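Local coordinates for hydrogenase expression/formation protein (HypB) (Archaeoglobus fulgidus, PDB 2WSM), which probably uses GTP binding and hydrolysis, linked to dimerization, to help mature hydrogenase, with nickel- and zinc-binding capacity, at residues N21-A24 with L25-S28; D95-M98 with I99-L103; D125-L128 with G129-Y132. One frame throughout, in Å; residues are numbered along the deposited sequence.

Contact 1. Residues N21-A24 with L25-S28; sequences NREA and LRES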
loop_
_atom_site.group_PDB
_atom_site.type_symbol
_atom_site.label_atom_id
_atom_site.label_comp_id
_atom_site.label_asym_id
_atom_site.label_seq_id
_atom_site.Cartn_x
_atom_site.Cartn_y
_atom_site.Cartn_z
ATOM N N ASN A 21 -5.548 -20.969 -1.989
ATOM C CA ASN A 21 -6.853 -20.353 -1.805
ATOM C C ASN A 21 -7.635 -20.392 -3.109
ATOM O O ASN A 21 -8.835 -20.683 -3.120
ATOM C CB ASN A 21 -6.726 -18.920 -1.278
ATOM C CG ASN A 21 -6.156 -18.863 0.136
ATOM O OD1 ASN A 21 -6.051 -19.885 0.818
ATOM N ND2 ASN A 21 -5.776 -17.667 0.575
ATOM N N ARG A 22 -6.936 -20.123 -4.208
ATOM C CA ARG A 22 -7.549 -20.110 -5.536
ATOM C C ARG A 22 -8.031 -21.507 -5.943
ATOM O O ARG A 22 -9.155 -21.674 -6.416
ATOM C CB ARG A 22 -6.566 -19.537 -6.564
ATOM C CG ARG A 22 -7.140 -19.356 -7.958
ATOM C CD ARG A 22 -6.269 -18.429 -8.817
ATOM N NE ARG A 22 -6.463 -17.019 -8.476
ATOM C CZ ARG A 22 -5.593 -16.278 -7.791
ATOM N NH1 ARG A 22 -4.451 -16.802 -7.373
ATOM N NH2 ARG A 22 -5.866 -15.006 -7.528
ATOM N N GLU A 23 -7.196 -22.517 -5.732
ATOM C CA GLU A 23 -7.602 -23.887 -6.046
ATOM C C GLU A 23 -8.789 -24.328 -5.197
ATOM O O GLU A 23 -9.730 -24.932 -5.709
ATOM C CB GLU A 23 -6.430 -24.858 -5.890
ATOM C CG GLU A 23 -6.778 -26.325 -6.154
ATOM C CD GLU A 23 -7.637 -26.540 -7.400
ATOM O OE1 GLU A 23 -7.625 -25.688 -8.312
ATOM O OE2 GLU A 23 -8.333 -27.577 -7.466
ATOM N N ALA A 24 -8.745 -24.018 -3.901
ATOM C CA ALA A 24 -9.824 -24.387 -3.000
ATOM C C ALA A 24 -11.118 -23.721 -3.439
ATOM O O ALA A 24 -12.168 -24.354 -3.482
ATOM C CB ALA A 24 -9.481 -24.003 -1.561
ATOM N N LEU A 25 -11.032 -22.439 -3.784
ATOM C CA LEU A 25 -12.182 -21.717 -4.313
ATOM C C LEU A 25 -12.697 -22.350 -5.606
ATOM O O LEU A 25 -13.899 -22.341 -5.877
ATOM C CB LEU A 25 -11.824 -20.250 -4.553
ATOM C CG LEU A 25 -11.689 -19.366 -3.313
ATOM C CD1 LEU A 25 -10.898 -18.112 -3.640
ATOM C CD2 LEU A 25 -13.070 -19.012 -2.759
ATOM N N ARG A 26 -11.782 -22.880 -6.408
ATOM C CA ARG A 26 -12.151 -23.528 -7.659
ATOM C C ARG A 26 -12.841 -24.861 -7.385
ATOM O O ARG A 26 -13.816 -25.211 -8.046
ATOM C CB ARG A 26 -10.924 -23.749 -8.541
ATOM C CG ARG A 26 -11.257 -24.091 -9.992
ATOM C CD ARG A 26 -10.071 -24.747 -10.687
ATOM N NE ARG A 26 -9.679 -25.968 -9.992
ATOM C CZ ARG A 26 -10.280 -27.143 -10.159
ATOM N NH1 ARG A 26 -11.290 -27.259 -11.015
ATOM N NH2 ARG A 26 -9.873 -28.204 -9.472
ATOM N N GLU A 27 -12.338 -25.600 -6.403
ATOM C CA GLU A 27 -12.929 -26.888 -6.056
ATOM C C GLU A 27 -14.385 -26.758 -5.609
ATOM O O GLU A 27 -15.203 -27.645 -5.866
ATOM C CB GLU A 27 -12.118 -27.578 -4.962
ATOM C CG GLU A 27 -10.651 -27.799 -5.310
ATOM C CD GLU A 27 -9.906 -28.557 -4.218
ATOM O OE1 GLU A 27 -10.574 -29.248 -3.415
ATOM O OE2 GLU A 27 -8.657 -28.463 -4.160
ATOM N N SER A 28 -14.713 -25.659 -4.940
ATOM C CA SER A 28 -16.061 -25.496 -4.413
ATOM C C SER A 28 -16.973 -24.732 -5.366
ATOM O O SER A 28 -18.191 -24.759 -5.214
ATOM C CB SER A 28 -16.038 -24.830 -3.033
ATOM O OG SER A 28 -15.664 -23.464 -3.113
HETATM O O HOH W 1 -13.624 -22.746 -1.292
#
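Through Asn21-Ala24 and Leu25-Ser28 the chain makes the last turns of helix 12-28, held by four successive i to i+4 bonds that begin with Leu25 N on Asn21 O (2.9 Å) and end with Ser28 N on Ala24 O (3.2 Å). On the more exposed side, Glu23 and Arg26 form a side-on, bidentate salt bridge. Arg26 NE meets Glu23 OE1 at 2.7 Å, nearly straight at 175°, while Arg26 NH2 meets Glu23 OE2; both oxygens offer their syn lone pairs, and the two planar groups are only 23° from coplanar. Glu23 bends at chi2 (45°), which turns its carboxylate toward the guanidinium one turn ahead. Glu27 comes across at about a right angle, its CG 3.2 Å from Glu23 OE2 and its own OE2 3.4 Å from that same oxygen. With an alanine here instead of Glu23, the Arg26 guanidinium would probably lose its mate and be free to swing. On the buried side, where Asn21 packs on Ile99 and Tyr100 of helix 96-100, Leu25 lays CG against Asn21 O, 3.1 Å away. One carboxylate thus faces a positive and a negative neighbour at once, and the grip of Arg26 is likely to offset the repulsion from Glu27.

Contact 2. Residues D95-M98 with I99-L103; sequences DAHM and IYHRL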
loop_
_atom_site.group_PDB
_atom_site.type_symbol
_atom_site.label_atom_id
_atom_site.label_comp_id
_atom_site.label_asym_id
_atom_site.label_seq_id
_atom_site.Cartn_x
_atom_site.Cartn_y
_atom_site.Cartn_z
ATOM N N ASP A 95 -3.859 -10.658 3.613
ATOM C CA ASP A 95 -2.970 -11.505 2.826
ATOM C C ASP A 95 -3.573 -12.895 2.748
ATOM O O ASP A 95 -4.523 -13.198 3.467
ATOM C CB ASP A 95 -1.538 -11.535 3.390
ATOM C CG ASP A 95 -1.473 -11.988 4.837
ATOM O OD1 ASP A 95 -2.359 -12.744 5.294
ATOM O OD2 ASP A 95 -0.515 -11.579 5.528
ATOM N N ALA A 96 -3.033 -13.726 1.866
ATOM C CA ALA A 96 -3.580 -15.057 1.646
ATOM C C ALA A 96 -3.648 -15.881 2.939
ATOM O O ALA A 96 -4.570 -16.668 3.132
ATOM C CB ALA A 96 -2.787 -15.787 0.570
ATOM N N HIS A 97 -2.681 -15.679 3.827
ATOM C CA HIS A 97 -2.649 -16.406 5.092
ATOM C C HIS A 97 -3.840 -16.107 5.992
ATOM O O HIS A 97 -4.332 -16.998 6.683
ATOM C CB HIS A 97 -1.351 -16.143 5.860
ATOM C CG HIS A 97 -1.122 -17.102 6.987
ATOM N ND1 HIS A 97 -1.707 -16.950 8.226
ATOM C CD2 HIS A 97 -0.384 -18.236 7.057
ATOM C CE1 HIS A 97 -1.335 -17.945 9.013
ATOM N NE2 HIS A 97 -0.530 -18.738 8.327
ATOM N N MET A 98 -4.298 -14.861 5.990
ATOM C CA MET A 98 -5.412 -14.459 6.852
ATOM C C MET A 98 -6.718 -15.185 6.540
ATOM O O MET A 98 -7.588 -15.292 7.400
ATOM C CB MET A 98 -5.660 -12.954 6.758
ATOM C CG MET A 98 -4.684 -12.102 7.522
ATOM S SD MET A 98 -5.013 -10.367 7.185
ATOM C CE MET A 98 -3.502 -9.601 7.782
ATOM N N ILE A 99 -6.875 -15.662 5.311
ATOM C CA ILE A 99 -8.113 -16.330 4.954
ATOM C C ILE A 99 -7.911 -17.810 4.678
ATOM O O ILE A 99 -8.875 -18.552 4.507
ATOM C CB ILE A 99 -8.788 -15.686 3.721
ATOM C CG1 ILE A 99 -8.067 -16.102 2.442
ATOM C CG2 ILE A 99 -8.878 -14.163 3.878
ATOM C CD1 ILE A 99 -8.626 -15.436 1.190
ATOM N N TYR A 100 -6.656 -18.227 4.641
ATOM C CA TYR A 100 -6.300 -19.576 4.230
ATOM C C TYR A 100 -7.066 -20.640 5.012
ATOM O O TYR A 100 -7.568 -21.590 4.426
ATOM C CB TYR A 100 -4.787 -19.759 4.347
ATOM C CG TYR A 100 -4.303 -21.181 4.229
ATOM C CD1 TYR A 100 -4.636 -21.962 3.131
ATOM C CD2 TYR A 100 -3.480 -21.732 5.206
ATOM C CE1 TYR A 100 -4.185 -23.257 3.019
ATOM C CE2 TYR A 100 -3.022 -23.029 5.103
ATOM C CZ TYR A 100 -3.376 -23.786 4.008
ATOM O OH TYR A 100 -2.918 -25.077 3.906
ATOM N N HIS A 101 -7.180 -20.461 6.326
ATOM C CA HIS A 101 -7.922 -21.399 7.171
ATOM C C HIS A 101 -9.396 -21.040 7.313
ATOM O O HIS A 101 -10.150 -21.757 7.971
ATOM C CB HIS A 101 -7.312 -21.478 8.574
ATOM C CG HIS A 101 -5.838 -21.724 8.583
ATOM N ND1 HIS A 101 -5.283 -22.942 8.254
ATOM C CD2 HIS A 101 -4.801 -20.910 8.896
ATOM C CE1 HIS A 101 -3.968 -22.867 8.354
ATOM N NE2 HIS A 101 -3.650 -21.644 8.742
ATOM N N ARG A 102 -9.810 -19.928 6.716
ATOM C CA ARG A 102 -11.183 -19.460 6.886
ATOM C C ARG A 102 -12.081 -19.892 5.735
ATOM O O ARG A 102 -13.292 -20.025 5.890
ATOM C CB ARG A 102 -11.211 -17.938 7.034
ATOM C CG ARG A 102 -10.431 -17.409 8.245
ATOM C CD ARG A 102 -11.190 -17.650 9.543
ATOM N NE ARG A 102 -11.004 -19.007 10.042
ATOM C CZ ARG A 102 -11.905 -19.678 10.750
ATOM N NH1 ARG A 102 -11.632 -20.911 11.155
ATOM N NH2 ARG A 102 -13.082 -19.131 11.040
ATOM N N LEU A 103 -11.473 -20.115 4.576
ATOM C CA LEU A 103 -12.209 -20.428 3.360
ATOM C C LEU A 103 -13.129 -21.643 3.474
ATOM O O LEU A 103 -14.202 -21.666 2.873
ATOM C CB LEU A 103 -11.234 -20.608 2.193
ATOM C CG LEU A 103 -10.611 -19.297 1.710
ATOM C CD1 LEU A 103 -9.652 -19.530 0.557
ATOM C CD2 LEU A 103 -11.716 -18.337 1.302
HETATM O O HOH W 2 -6.447 -18.191 7.679
#
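Ala96 and Ile99, like His97 and Tyr100, are joined across this short helix by weak i to i+3 bonds: Ile99 N to Ala96 O and Tyr100 N to His97 O, each 3.3 Å. Asp95 sits at the N-cap, where its OD1 takes the Met98 N-H at 3.0 Å, met nearly along the C-O bond. A water then continues the pattern at the far end, donating to His97 O and accepting from His101 N (2.7 Å), so that it stands between a carbonyl and an amide the helix does not join directly. Beyond it, Ile99 O receives two amides, those of Arg102 and Leu103.

The side chains of His97 and His101, four residues apart, make a T-shaped pair. The edge of His101 is turned to the face of His97, with centroids 5.7 Å apart and planes at 85°. CG of His97 is anti to its own N (chi1 -166°), which swings the ring forward along the helix to this meeting. Tyr100 sets CD2 above one face of the His101 ring, 3.4 Å from the plane and displaced toward the rim, and Arg102 lays CG beside Met98 O.

Helix 12-28 lies along one flank, where Tyr100 packs on Lys20 and Asp95 on Asn14. On the sheet side Ile99 rests on Met63 of strand 60-64 and Ile114 of strand 111-118, while Arg102 forms a salt bridge with Glu84 of strand 82-85.

Contact 3. Residues D125-L128 with G129-Y132; sequences DFDL and GENY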
loop_
_atom_site.group_PDB
_atom_site.type_symbol
_atom_site.label_atom_id
_atom_site.label_comp_id
_atom_site.label_asym_id
_atom_site.label_seq_id
_atom_site.Cartn_x
_atom_site.Cartn_y
_atom_site.Cartn_z
ATOM N N ASP A 125 -0.013 -5.298 -3.553
ATOM C CA ASP A 125 0.852 -6.446 -3.829
ATOM C C ASP A 125 0.404 -7.781 -3.242
ATOM O O ASP A 125 1.127 -8.771 -3.350
ATOM C CB ASP A 125 2.271 -6.166 -3.328
ATOM C CG ASP A 125 3.008 -5.175 -4.195
ATOM O OD1 ASP A 125 3.756 -4.355 -3.628
ATOM O OD2 ASP A 125 2.841 -5.214 -5.438
ATOM N N PHE A 126 -0.768 -7.822 -2.618
ATOM C CA PHE A 126 -1.204 -9.054 -1.978
ATOM C C PHE A 126 -2.362 -9.780 -2.668
ATOM O O PHE A 126 -3.527 -9.407 -2.546
ATOM C CB PHE A 126 -1.458 -8.815 -0.493
ATOM C CG PHE A 126 -0.243 -8.318 0.231
ATOM C CD1 PHE A 126 0.704 -9.210 0.710
ATOM C CD2 PHE A 126 -0.015 -6.958 0.383
ATOM C CE1 PHE A 126 1.841 -8.756 1.362
ATOM C CE2 PHE A 126 1.116 -6.496 1.029
ATOM C CZ PHE A 126 2.048 -7.395 1.521
ATOM N N ASP A 127 -2.007 -10.823 -3.403
ATOM C CA ASP A 127 -2.981 -11.725 -3.994
ATOM C C ASP A 127 -3.635 -12.546 -2.878
ATOM O O ASP A 127 -2.953 -13.219 -2.119
ATOM C CB ASP A 127 -2.269 -12.647 -4.990
ATOM C CG ASP A 127 -3.225 -13.485 -5.814
ATOM O OD1 ASP A 127 -2.737 -14.365 -6.547
ATOM O OD2 ASP A 127 -4.454 -13.270 -5.739
ATOM N N LEU A 128 -4.955 -12.480 -2.768
ATOM C CA LEU A 128 -5.653 -13.267 -1.761
ATOM C C LEU A 128 -6.050 -14.632 -2.316
ATOM O O LEU A 128 -6.372 -15.551 -1.560
ATOM C CB LEU A 128 -6.898 -12.520 -1.264
ATOM C CG LEU A 128 -6.660 -11.116 -0.695
ATOM C CD1 LEU A 128 -7.944 -10.539 -0.125
ATOM C CD2 LEU A 128 -5.562 -11.143 0.364
ATOM N N GLY A 129 -6.023 -14.755 -3.641
ATOM C CA GLY A 129 -6.480 -15.951 -4.318
ATOM C C GLY A 129 -7.845 -15.702 -4.918
ATOM O O GLY A 129 -8.533 -16.629 -5.347
ATOM N N GLU A 130 -8.228 -14.429 -4.951
ATOM C CA GLU A 130 -9.552 -14.013 -5.403
ATOM C C GLU A 130 -9.769 -14.101 -6.921
ATOM O O GLU A 130 -8.824 -14.089 -7.703
ATOM C CB GLU A 130 -9.837 -12.586 -4.923
ATOM C CG GLU A 130 -9.046 -11.513 -5.635
ATOM C CD GLU A 130 -7.687 -11.241 -5.005
ATOM O OE1 GLU A 130 -7.183 -10.115 -5.158
ATOM O OE2 GLU A 130 -7.112 -12.140 -4.364
ATOM N N ASN A 131 -11.034 -14.189 -7.313
ATOM C CA ASN A 131 -11.447 -14.151 -8.715
ATOM C C ASN A 131 -11.463 -12.730 -9.310
ATOM O O ASN A 131 -11.076 -12.526 -10.460
ATOM C CB ASN A 131 -12.843 -14.775 -8.878
ATOM C CG ASN A 131 -12.920 -16.198 -8.350
ATOM O OD1 ASN A 131 -12.699 -16.454 -7.161
ATOM N ND2 ASN A 131 -13.252 -17.135 -9.233
ATOM N N TYR A 132 -11.932 -11.758 -8.534
ATOM C CA TYR A 132 -12.048 -10.381 -9.008
ATOM C C TYR A 132 -11.672 -9.348 -7.955
ATOM O O TYR A 132 -11.839 -9.563 -6.760
ATOM C CB TYR A 132 -13.468 -10.099 -9.515
ATOM C CG TYR A 132 -13.872 -11.024 -10.629
ATOM C CD1 TYR A 132 -14.477 -12.246 -10.353
ATOM C CD2 TYR A 132 -13.625 -10.692 -11.955
ATOM C CE1 TYR A 132 -14.833 -13.109 -11.368
ATOM C CE2 TYR A 132 -13.977 -11.549 -12.983
ATOM C CZ TYR A 132 -14.580 -12.758 -12.680
ATOM O OH TYR A 132 -14.939 -13.617 -13.689
HETATM O O HOH W 3 -4.975 -8.984 -5.087
#
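Asp127 sets CG anti to its backbone N (chi1 -171°), while Glu130 folds back, with CG between its own N and carbonyl carbon and a further bend at chi2 (-87°), and these torsions bring two carboxylates to the consecutive N-H groups of Leu128 and Gly129. The result is an Asx turn in the loop joining strands 111-118 and 132-138 of the P-loop GTPase fold. Asp127 OD2 accepts from Gly129 N at 3.0 Å, two residues on, and the donor comes from well above the carboxylate plane rather than within it.

Glu130 comes in beside it. Its OE2 takes the N-H of Leu128 on the syn lone pair at 2.7 Å, though the bond is bent, and the same oxygen lies 3.1 Å from Leu128 CB. Consecutive amides of the turn are therefore each held by a side-chain carboxylate. The price is that Asp127 OD2 and Glu130 OE2 stand 3.2 Å apart, their planes steeply turned against each other. Arg22, in a salt bridge with Asp127 OD2, and Arg133, in one with Glu130 OE1, are likely to offset much of that repulsion. Asn34 also donates to Glu130 OE1, which would fix how the group is rotated.

Next to the turn, Phe126 stacks on His93 of the same chain and packs on Cys92 of the second subunit, which places this part of the loop against the dimer partner. A water 3.0 Å from Phe126 O also approaches Glu130 OE1. Gly129 has the positive phi of 103° that side-chain-bearing residues seldom adopt: a beta carbon on it would fall only 2.4 Å from Leu128 O.

How the contacts relate
From the N terminus the three contacts come in series, and none nests in or crosses another: each is a local turn of continuous chain rather than the closure of a long loop. Contact 1 ends helix 12-28, contact 2 is the short helix 96-100 and the residues after it, and contact 3 lies in the loop leading into strand 132-138. Their centres are only 11 to 12 Å apart. Asn21 joins all three, since its ND2 probably donates to Ala96 O and to Leu128 O. Leu25 packs on Gly129, and Ile99 and Ala96 on the Asp127-Leu128 backbone. Together they tie the N-terminal helix to two connections of the parallel sheet.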